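Local structure of tail spike protein (6EU4) at residues Y133-E144 against Y187-T197. The protein forms the trimeric tailspike of an Acinetobacter phage, which probably recognises and degrades the capsular polysaccharide of its bacterial host. Numbering follows the deposited sequence.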
ATOM      1  N   TYR A 133      -0.316  33.200  -6.796  1.00 15.19           N
ATOM      2  CA  TYR A 133      -1.719  32.852  -6.829  1.00 15.75           C
ATOM      3  C   TYR A 133      -2.208  32.731  -5.394  1.00 16.43           C
ATOM      4  O   TYR A 133      -1.417  32.508  -4.476  1.00 17.89           O
ATOM      5  CB  TYR A 133      -1.943  31.552  -7.613  1.00 15.17           C
ATOM      6  CG  TYR A 133      -1.230  30.322  -7.053  1.00 14.33           C
ATOM      7  CD1 TYR A 133       0.119  30.090  -7.302  1.00 15.98           C
ATOM      8  CD2 TYR A 133      -1.922  29.372  -6.301  1.00 14.02           C
ATOM      9  CE1 TYR A 133       0.757  28.968  -6.799  1.00 16.94           C
ATOM     10  CE2 TYR A 133      -1.276  28.241  -5.795  1.00 15.27           C
ATOM     11  CZ  TYR A 133       0.058  28.049  -6.042  1.00 16.46           C
ATOM     12  OH  TYR A 133       0.701  26.930  -5.549  1.00 16.54           O
ATOM     13  N   ASN A 134      -3.529  32.881  -5.210  1.00 14.99           N
ATOM     14  CA  ASN A 134      -4.121  32.848  -3.883  1.00 14.52           C
ATOM     15  C   ASN A 134      -4.912  31.572  -3.732  1.00 15.87           C
ATOM     16  O   ASN A 134      -4.326  30.508  -3.456  1.00 14.72           O
ATOM     17  CB  ASN A 134      -4.977  34.104  -3.638  1.00 17.46           C
ATOM     18  CG  ASN A 134      -4.200  35.401  -3.797  1.00 20.35           C
ATOM     19  OD1 ASN A 134      -4.637  36.304  -4.516  1.00 19.90           O
ATOM     20  ND2 ASN A 134      -3.064  35.515  -3.110  1.00 19.39           N
ATOM     21  N   SER A 135      -6.236  31.599  -3.858  1.00 15.98           N
ATOM     22  CA  SER A 135      -7.076  30.438  -3.606  1.00 15.04           C
ATOM     23  C   SER A 135      -8.109  30.308  -4.712  1.00 15.38           C
ATOM     24  O   SER A 135      -8.382  31.255  -5.454  1.00 16.56           O
ATOM     25  CB  SER A 135      -7.749  30.559  -2.231  1.00 16.11           C
ATOM     26  OG  SER A 135      -6.757  30.430  -1.224  1.00 16.68           O
ATOM     27  N   ASN A 136      -8.699  29.115  -4.809  1.00 14.75           N
ATOM     28  CA  ASN A 136      -9.726  28.843  -5.812  1.00 16.07           C
ATOM     29  C   ASN A 136      -9.232  29.178  -7.212  1.00 16.68           C
ATOM     30  O   ASN A 136      -9.953  29.754  -8.027  1.00 18.91           O
ATOM     31  CB  ASN A 136     -11.009  29.605  -5.497  1.00 16.55           C
ATOM     32  CG  ASN A 136     -12.259  28.826  -5.863  1.00 19.00           C
ATOM     33  OD1 ASN A 136     -12.917  28.228  -5.007  1.00 20.75           O
ATOM     34  ND2 ASN A 136     -12.598  28.839  -7.143  1.00 19.82           N
ATOM     35  N   THR A 137      -7.983  28.820  -7.491  1.00 14.68           N
ATOM     36  CA  THR A 137      -7.343  29.134  -8.756  1.00 15.61           C
ATOM     37  C   THR A 137      -7.120  27.851  -9.535  1.00 14.87           C
ATOM     38  O   THR A 137      -6.472  26.925  -9.035  1.00 15.51           O
ATOM     39  CB  THR A 137      -6.005  29.834  -8.521  1.00 20.78           C
ATOM     40  OG1 THR A 137      -6.206  30.898  -7.607  1.00 27.55           O
ATOM     41  CG2 THR A 137      -5.469  30.398  -9.813  1.00 18.85           C
ATOM     42  N   THR A 138      -7.635  27.804 -10.759  1.00 15.51           N
ATOM     43  CA  THR A 138      -7.375  26.706 -11.684  1.00 14.39           C
ATOM     44  C   THR A 138      -6.525  27.258 -12.821  1.00 15.44           C
ATOM     45  O   THR A 138      -6.904  28.251 -13.459  1.00 15.80           O
ATOM     46  CB  THR A 138      -8.678  26.080 -12.194  1.00 18.73           C
ATOM     47  OG1 THR A 138      -9.348  25.434 -11.101  1.00 18.27           O
ATOM     48  CG2 THR A 138      -8.403  25.030 -13.275  1.00 19.07           C
ATOM     49  N   ILE A 139      -5.373  26.618 -13.051  1.00 15.46           N
ATOM     50  CA  ILE A 139      -4.422  26.984 -14.097  1.00 15.44           C
ATOM     51  C   ILE A 139      -4.129  25.714 -14.881  1.00 17.71           C
ATOM     52  O   ILE A 139      -3.735  24.704 -14.290  1.00 18.92           O
ATOM     53  CB  ILE A 139      -3.115  27.558 -13.520  1.00 16.74           C
ATOM     54  CG1 ILE A 139      -3.387  28.697 -12.539  1.00 19.58           C
ATOM     55  CG2 ILE A 139      -2.196  27.999 -14.653  1.00 19.79           C
ATOM     56  CD1 ILE A 139      -2.159  29.135 -11.762  1.00 22.48           C
ATOM     57  N   GLU A 140      -4.338  25.750 -16.199  1.00 17.08           N
ATOM     58  CA  GLU A 140      -4.233  24.560 -17.037  1.00 14.94           C
ATOM     59  C   GLU A 140      -3.418  24.879 -18.287  1.00 14.53           C
ATOM     60  O   GLU A 140      -3.824  25.723 -19.095  1.00 16.32           O
ATOM     61  CB  GLU A 140      -5.625  24.042 -17.433  1.00 20.60           C
ATOM     62  CG  GLU A 140      -5.607  22.808 -18.359  1.00 26.09           C
ATOM     63  CD  GLU A 140      -6.993  22.429 -18.880  1.00 34.88           C
ATOM     64  OE1 GLU A 140      -7.998  22.855 -18.280  1.00 37.87           O
ATOM     65  OE2 GLU A 140      -7.072  21.686 -19.883  1.00 37.58           O
ATOM     66  N   GLY A 141      -2.278  24.202 -18.451  1.00 14.94           N
ATOM     67  CA  GLY A 141      -1.590  24.144 -19.719  1.00 15.36           C
ATOM     68  C   GLY A 141      -1.875  22.814 -20.407  1.00 17.35           C
ATOM     69  O   GLY A 141      -2.580  21.956 -19.883  1.00 16.76           O
ATOM     70  N   THR A 142      -1.309  22.641 -21.611  1.00 17.75           N
ATOM     71  CA  THR A 142      -1.482  21.372 -22.322  1.00 17.79           C
ATOM     72  C   THR A 142      -0.310  20.418 -22.151  1.00 18.65           C
ATOM     73  O   THR A 142      -0.359  19.294 -22.674  1.00 16.80           O
ATOM     74  CB  THR A 142      -1.718  21.602 -23.818  1.00 19.91           C
ATOM     75  OG1 THR A 142      -0.610  22.312 -24.386  1.00 20.36           O
ATOM     76  CG2 THR A 142      -3.021  22.345 -24.068  1.00 21.54           C
ATOM     77  N   GLY A 143       0.720  20.812 -21.421  1.00 16.87           N
ATOM     78  CA  GLY A 143       1.842  19.938 -21.182  1.00 15.81           C
ATOM     79  C   GLY A 143       3.084  20.724 -20.818  1.00 14.95           C
ATOM     80  O   GLY A 143       3.214  21.922 -21.115  1.00 14.64           O
ATOM     81  N   GLU A 144       4.017  20.008 -20.183  1.00 14.82           N
ATOM     82  CA  GLU A 144       5.175  20.589 -19.520  1.00 15.63           C
ATOM     83  C   GLU A 144       6.320  20.932 -20.468  1.00 17.44           C
ATOM     84  O   GLU A 144       7.256  21.615 -20.053  1.00 18.07           O
ATOM     85  CB  GLU A 144       5.676  19.628 -18.440  1.00 17.30           C
ATOM     86  CG  GLU A 144       4.604  19.195 -17.423  1.00 18.04           C
ATOM     87  CD  GLU A 144       3.964  17.824 -17.743  1.00 18.58           C
ATOM     88  OE1 GLU A 144       3.424  17.654 -18.867  1.00 17.39           O
ATOM     89  OE2 GLU A 144       4.013  16.929 -16.852  1.00 19.13           O
ATOM     90  N   TYR A 187      -4.244  29.804   4.585  1.00 13.90           N
ATOM     91  CA  TYR A 187      -3.678  28.926   3.572  1.00 13.43           C
ATOM     92  C   TYR A 187      -4.104  29.382   2.182  1.00 15.30           C
ATOM     93  O   TYR A 187      -5.227  29.862   1.983  1.00 15.30           O
ATOM     94  CB  TYR A 187      -4.116  27.455   3.790  1.00 16.65           C
ATOM     95  CG  TYR A 187      -3.645  26.928   5.119  1.00 15.98           C
ATOM     96  CD1 TYR A 187      -2.382  26.365   5.248  1.00 16.50           C
ATOM     97  CD2 TYR A 187      -4.453  27.002   6.246  1.00 16.60           C
ATOM     98  CE1 TYR A 187      -1.923  25.911   6.470  1.00 18.23           C
ATOM     99  CE2 TYR A 187      -3.999  26.553   7.473  1.00 17.25           C
ATOM    100  CZ  TYR A 187      -2.734  26.013   7.578  1.00 18.36           C
ATOM    101  OH  TYR A 187      -2.288  25.556   8.801  1.00 20.94           O
ATOM    102  N   ALA A 188      -3.206  29.202   1.217  1.00 16.32           N
ATOM    103  CA  ALA A 188      -3.565  29.266  -0.197  1.00 15.30           C
ATOM    104  C   ALA A 188      -4.190  27.921  -0.538  1.00 14.22           C
ATOM    105  O   ALA A 188      -3.506  26.885  -0.520  1.00 14.16           O
ATOM    106  CB  ALA A 188      -2.337  29.567  -1.054  1.00 16.12           C
ATOM    107  N   GLN A 189      -5.491  27.910  -0.801  1.00 14.14           N
ATOM    108  CA  GLN A 189      -6.220  26.653  -0.785  1.00 12.92           C
ATOM    109  C   GLN A 189      -7.187  26.541  -1.954  1.00 14.10           C
ATOM    110  O   GLN A 189      -7.525  27.523  -2.619  1.00 13.40           O
ATOM    111  CB  GLN A 189      -6.988  26.487   0.521  1.00 13.08           C
ATOM    112  CG  GLN A 189      -8.001  27.552   0.823  1.00 16.57           C
ATOM    113  CD  GLN A 189      -8.726  27.241   2.110  1.00 21.21           C
ATOM    114  OE1 GLN A 189      -8.222  27.527   3.200  1.00 22.83           O
ATOM    115  NE2 GLN A 189      -9.892  26.598   1.998  1.00 18.98           N
ATOM    116  N   ASN A 190      -7.634  25.305  -2.181  1.00 15.03           N
ATOM    117  CA  ASN A 190      -8.597  24.990  -3.237  1.00 14.34           C
ATOM    118  C   ASN A 190      -8.099  25.423  -4.609  1.00 14.31           C
ATOM    119  O   ASN A 190      -8.869  25.870  -5.458  1.00 14.90           O
ATOM    120  CB  ASN A 190      -9.957  25.597  -2.918  1.00 16.99           C
ATOM    121  CG  ASN A 190     -10.513  25.083  -1.608  1.00 20.17           C
ATOM    122  OD1 ASN A 190     -10.522  25.789  -0.599  1.00 21.28           O
ATOM    123  ND2 ASN A 190     -10.938  23.828  -1.603  1.00 19.80           N
ATOM    124  N   ASN A 191      -6.812  25.211  -4.852  1.00 12.64           N
ATOM    125  CA  ASN A 191      -6.195  25.473  -6.139  1.00 14.42           C
ATOM    126  C   ASN A 191      -6.015  24.164  -6.893  1.00 14.07           C
ATOM    127  O   ASN A 191      -5.882  23.089  -6.298  1.00 14.55           O
ATOM    128  CB  ASN A 191      -4.851  26.163  -5.951  1.00 15.17           C
ATOM    129  CG  ASN A 191      -4.995  27.504  -5.273  1.00 14.46           C
ATOM    130  OD1 ASN A 191      -5.775  28.336  -5.700  1.00 14.65           O
ATOM    131  ND2 ASN A 191      -4.271  27.698  -4.185  1.00 14.16           N
ATOM    132  N   HIS A 192      -6.019  24.262  -8.211  1.00 13.66           N
ATOM    133  CA  HIS A 192      -6.013  23.088  -9.081  1.00 13.01           C
ATOM    134  C   HIS A 192      -5.161  23.465 -10.285  1.00 14.54           C
ATOM    135  O   HIS A 192      -5.647  24.090 -11.237  1.00 17.05           O
ATOM    136  CB  HIS A 192      -7.438  22.677  -9.431  1.00 15.31           C
ATOM    137  CG  HIS A 192      -8.265  22.428  -8.203  1.00 15.72           C
ATOM    138  ND1 HIS A 192      -8.071  21.322  -7.401  1.00 16.02           N
ATOM    139  CD2 HIS A 192      -9.183  23.200  -7.566  1.00 17.23           C
ATOM    140  CE1 HIS A 192      -8.875  21.394  -6.356  1.00 16.57           C
ATOM    141  NE2 HIS A 192      -9.551  22.531  -6.423  1.00 16.78           N
ATOM    142  N   LEU A 193      -3.883  23.109 -10.214  1.00 13.24           N
ATOM    143  CA  LEU A 193      -2.888  23.492 -11.204  1.00 12.84           C
ATOM    144  C   LEU A 193      -2.481  22.273 -12.014  1.00 13.29           C
ATOM    145  O   LEU A 193      -2.254  21.202 -11.442  1.00 14.38           O
ATOM    146  CB  LEU A 193      -1.646  24.069 -10.532  1.00 15.15           C
ATOM    147  CG  LEU A 193      -1.639  25.532 -10.137  1.00 20.63           C
ATOM    148  CD1 LEU A 193      -2.889  25.914  -9.401  1.00 21.17           C
ATOM    149  CD2 LEU A 193      -0.386  25.877  -9.349  1.00 20.01           C
ATOM    150  N   SER A 194      -2.372  22.424 -13.338  1.00 14.76           N
ATOM    151  CA  SER A 194      -1.955  21.267 -14.121  1.00 12.17           C
ATOM    152  C   SER A 194      -1.316  21.646 -15.446  1.00 13.52           C
ATOM    153  O   SER A 194      -1.773  22.572 -16.124  1.00 14.45           O
ATOM    154  CB  SER A 194      -3.125  20.325 -14.408  1.00 17.79           C
ATOM    155  OG  SER A 194      -4.137  20.968 -15.132  1.00 23.22           O
ATOM    156  N   GLY A 195      -0.290  20.884 -15.823  1.00 13.74           N
ATOM    157  CA  GLY A 195       0.126  20.829 -17.217  1.00 14.85           C
ATOM    158  C   GLY A 195       1.056  21.924 -17.675  1.00 14.92           C
ATOM    159  O   GLY A 195       0.885  22.458 -18.788  1.00 14.84           O
ATOM    160  N   PHE A 196       2.049  22.285 -16.860  1.00 14.48           N
ATOM    161  CA  PHE A 196       2.971  23.339 -17.274  1.00 14.95           C
ATOM    162  C   PHE A 196       4.280  23.222 -16.509  1.00 14.22           C
ATOM    163  O   PHE A 196       4.418  22.424 -15.577  1.00 15.16           O
ATOM    164  CB  PHE A 196       2.357  24.732 -17.094  1.00 16.03           C
ATOM    165  CG  PHE A 196       1.950  25.061 -15.685  1.00 16.67           C
ATOM    166  CD1 PHE A 196       2.856  25.610 -14.807  1.00 18.26           C
ATOM    167  CD2 PHE A 196       0.640  24.859 -15.259  1.00 15.83           C
ATOM    168  CE1 PHE A 196       2.476  25.940 -13.518  1.00 21.47           C
ATOM    169  CE2 PHE A 196       0.255  25.182 -13.978  1.00 17.37           C
ATOM    170  CZ  PHE A 196       1.177  25.731 -13.104  1.00 19.20           C
ATOM    171  N   THR A 197       5.259  24.019 -16.938  1.00 14.54           N
ATOM    172  CA  THR A 197       6.584  24.007 -16.349  1.00 14.19           C
ATOM    173  C   THR A 197       6.912  25.367 -15.738  1.00 16.17           C
ATOM    174  O   THR A 197       6.385  26.404 -16.154  1.00 16.35           O
ATOM    175  CB  THR A 197       7.635  23.617 -17.402  1.00 18.22           C
ATOM    176  OG1 THR A 197       8.928  23.544 -16.797  1.00 20.78           O
ATOM    177  CG2 THR A 197       7.682  24.661 -18.544  1.00 22.25           C
TER
HETATM  178  O   HOH W   1      -6.840  31.870   1.043  1.00 16.22           O
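Both ends of the Asn191 side-chain amide grip the turn ahead of strand 138-141: OD1 accepts the backbone N-H of Thr137 at 2.9 Å, and ND2 donates to Asn134 O, also at 2.9 Å. With CG beside its own backbone N (chi1 -62°), the amide comes up to the rim of the Tyr133 ring, ND2 lying at its edge and in its plane, with the ring and amide planes 83° apart. Over one face of that ring sits Leu193 CD2, 4.0 Å from Tyr133 CZ, while Tyr133 OH hydrogen-bonds to Tyr221 OH. Ser135 OG accepts the nearly straight backbone N-H of Gln189 (N-H...O 173°) and donates to a water that bridges to Tyr187 O. Strands 138-141 and 192-194 are parallel neighbours on successive rungs of the right-handed beta-helix usual in phage tailspikes, tied by alternating backbone hydrogen bonds such as Ser194 N to Ile139 O at 2.8 Å. Inside, Ile139 CD1 lies alongside Leu193 CG, and Ile139 CG2 meets Phe196 CE2 at 3.8 Å. The opposite sheet face, bearing Thr138, Glu140 and His192, turns to the trimer interface: Thr138 OG1 hydrogen-bonds to Thr142 O of the second subunit and His192 NE2 to Glu144 OE1 of that second subunit. At the corner, Gly195, with positive phi, packs against Gly141, its O receiving a weak hydrogen bond from Gly143 N.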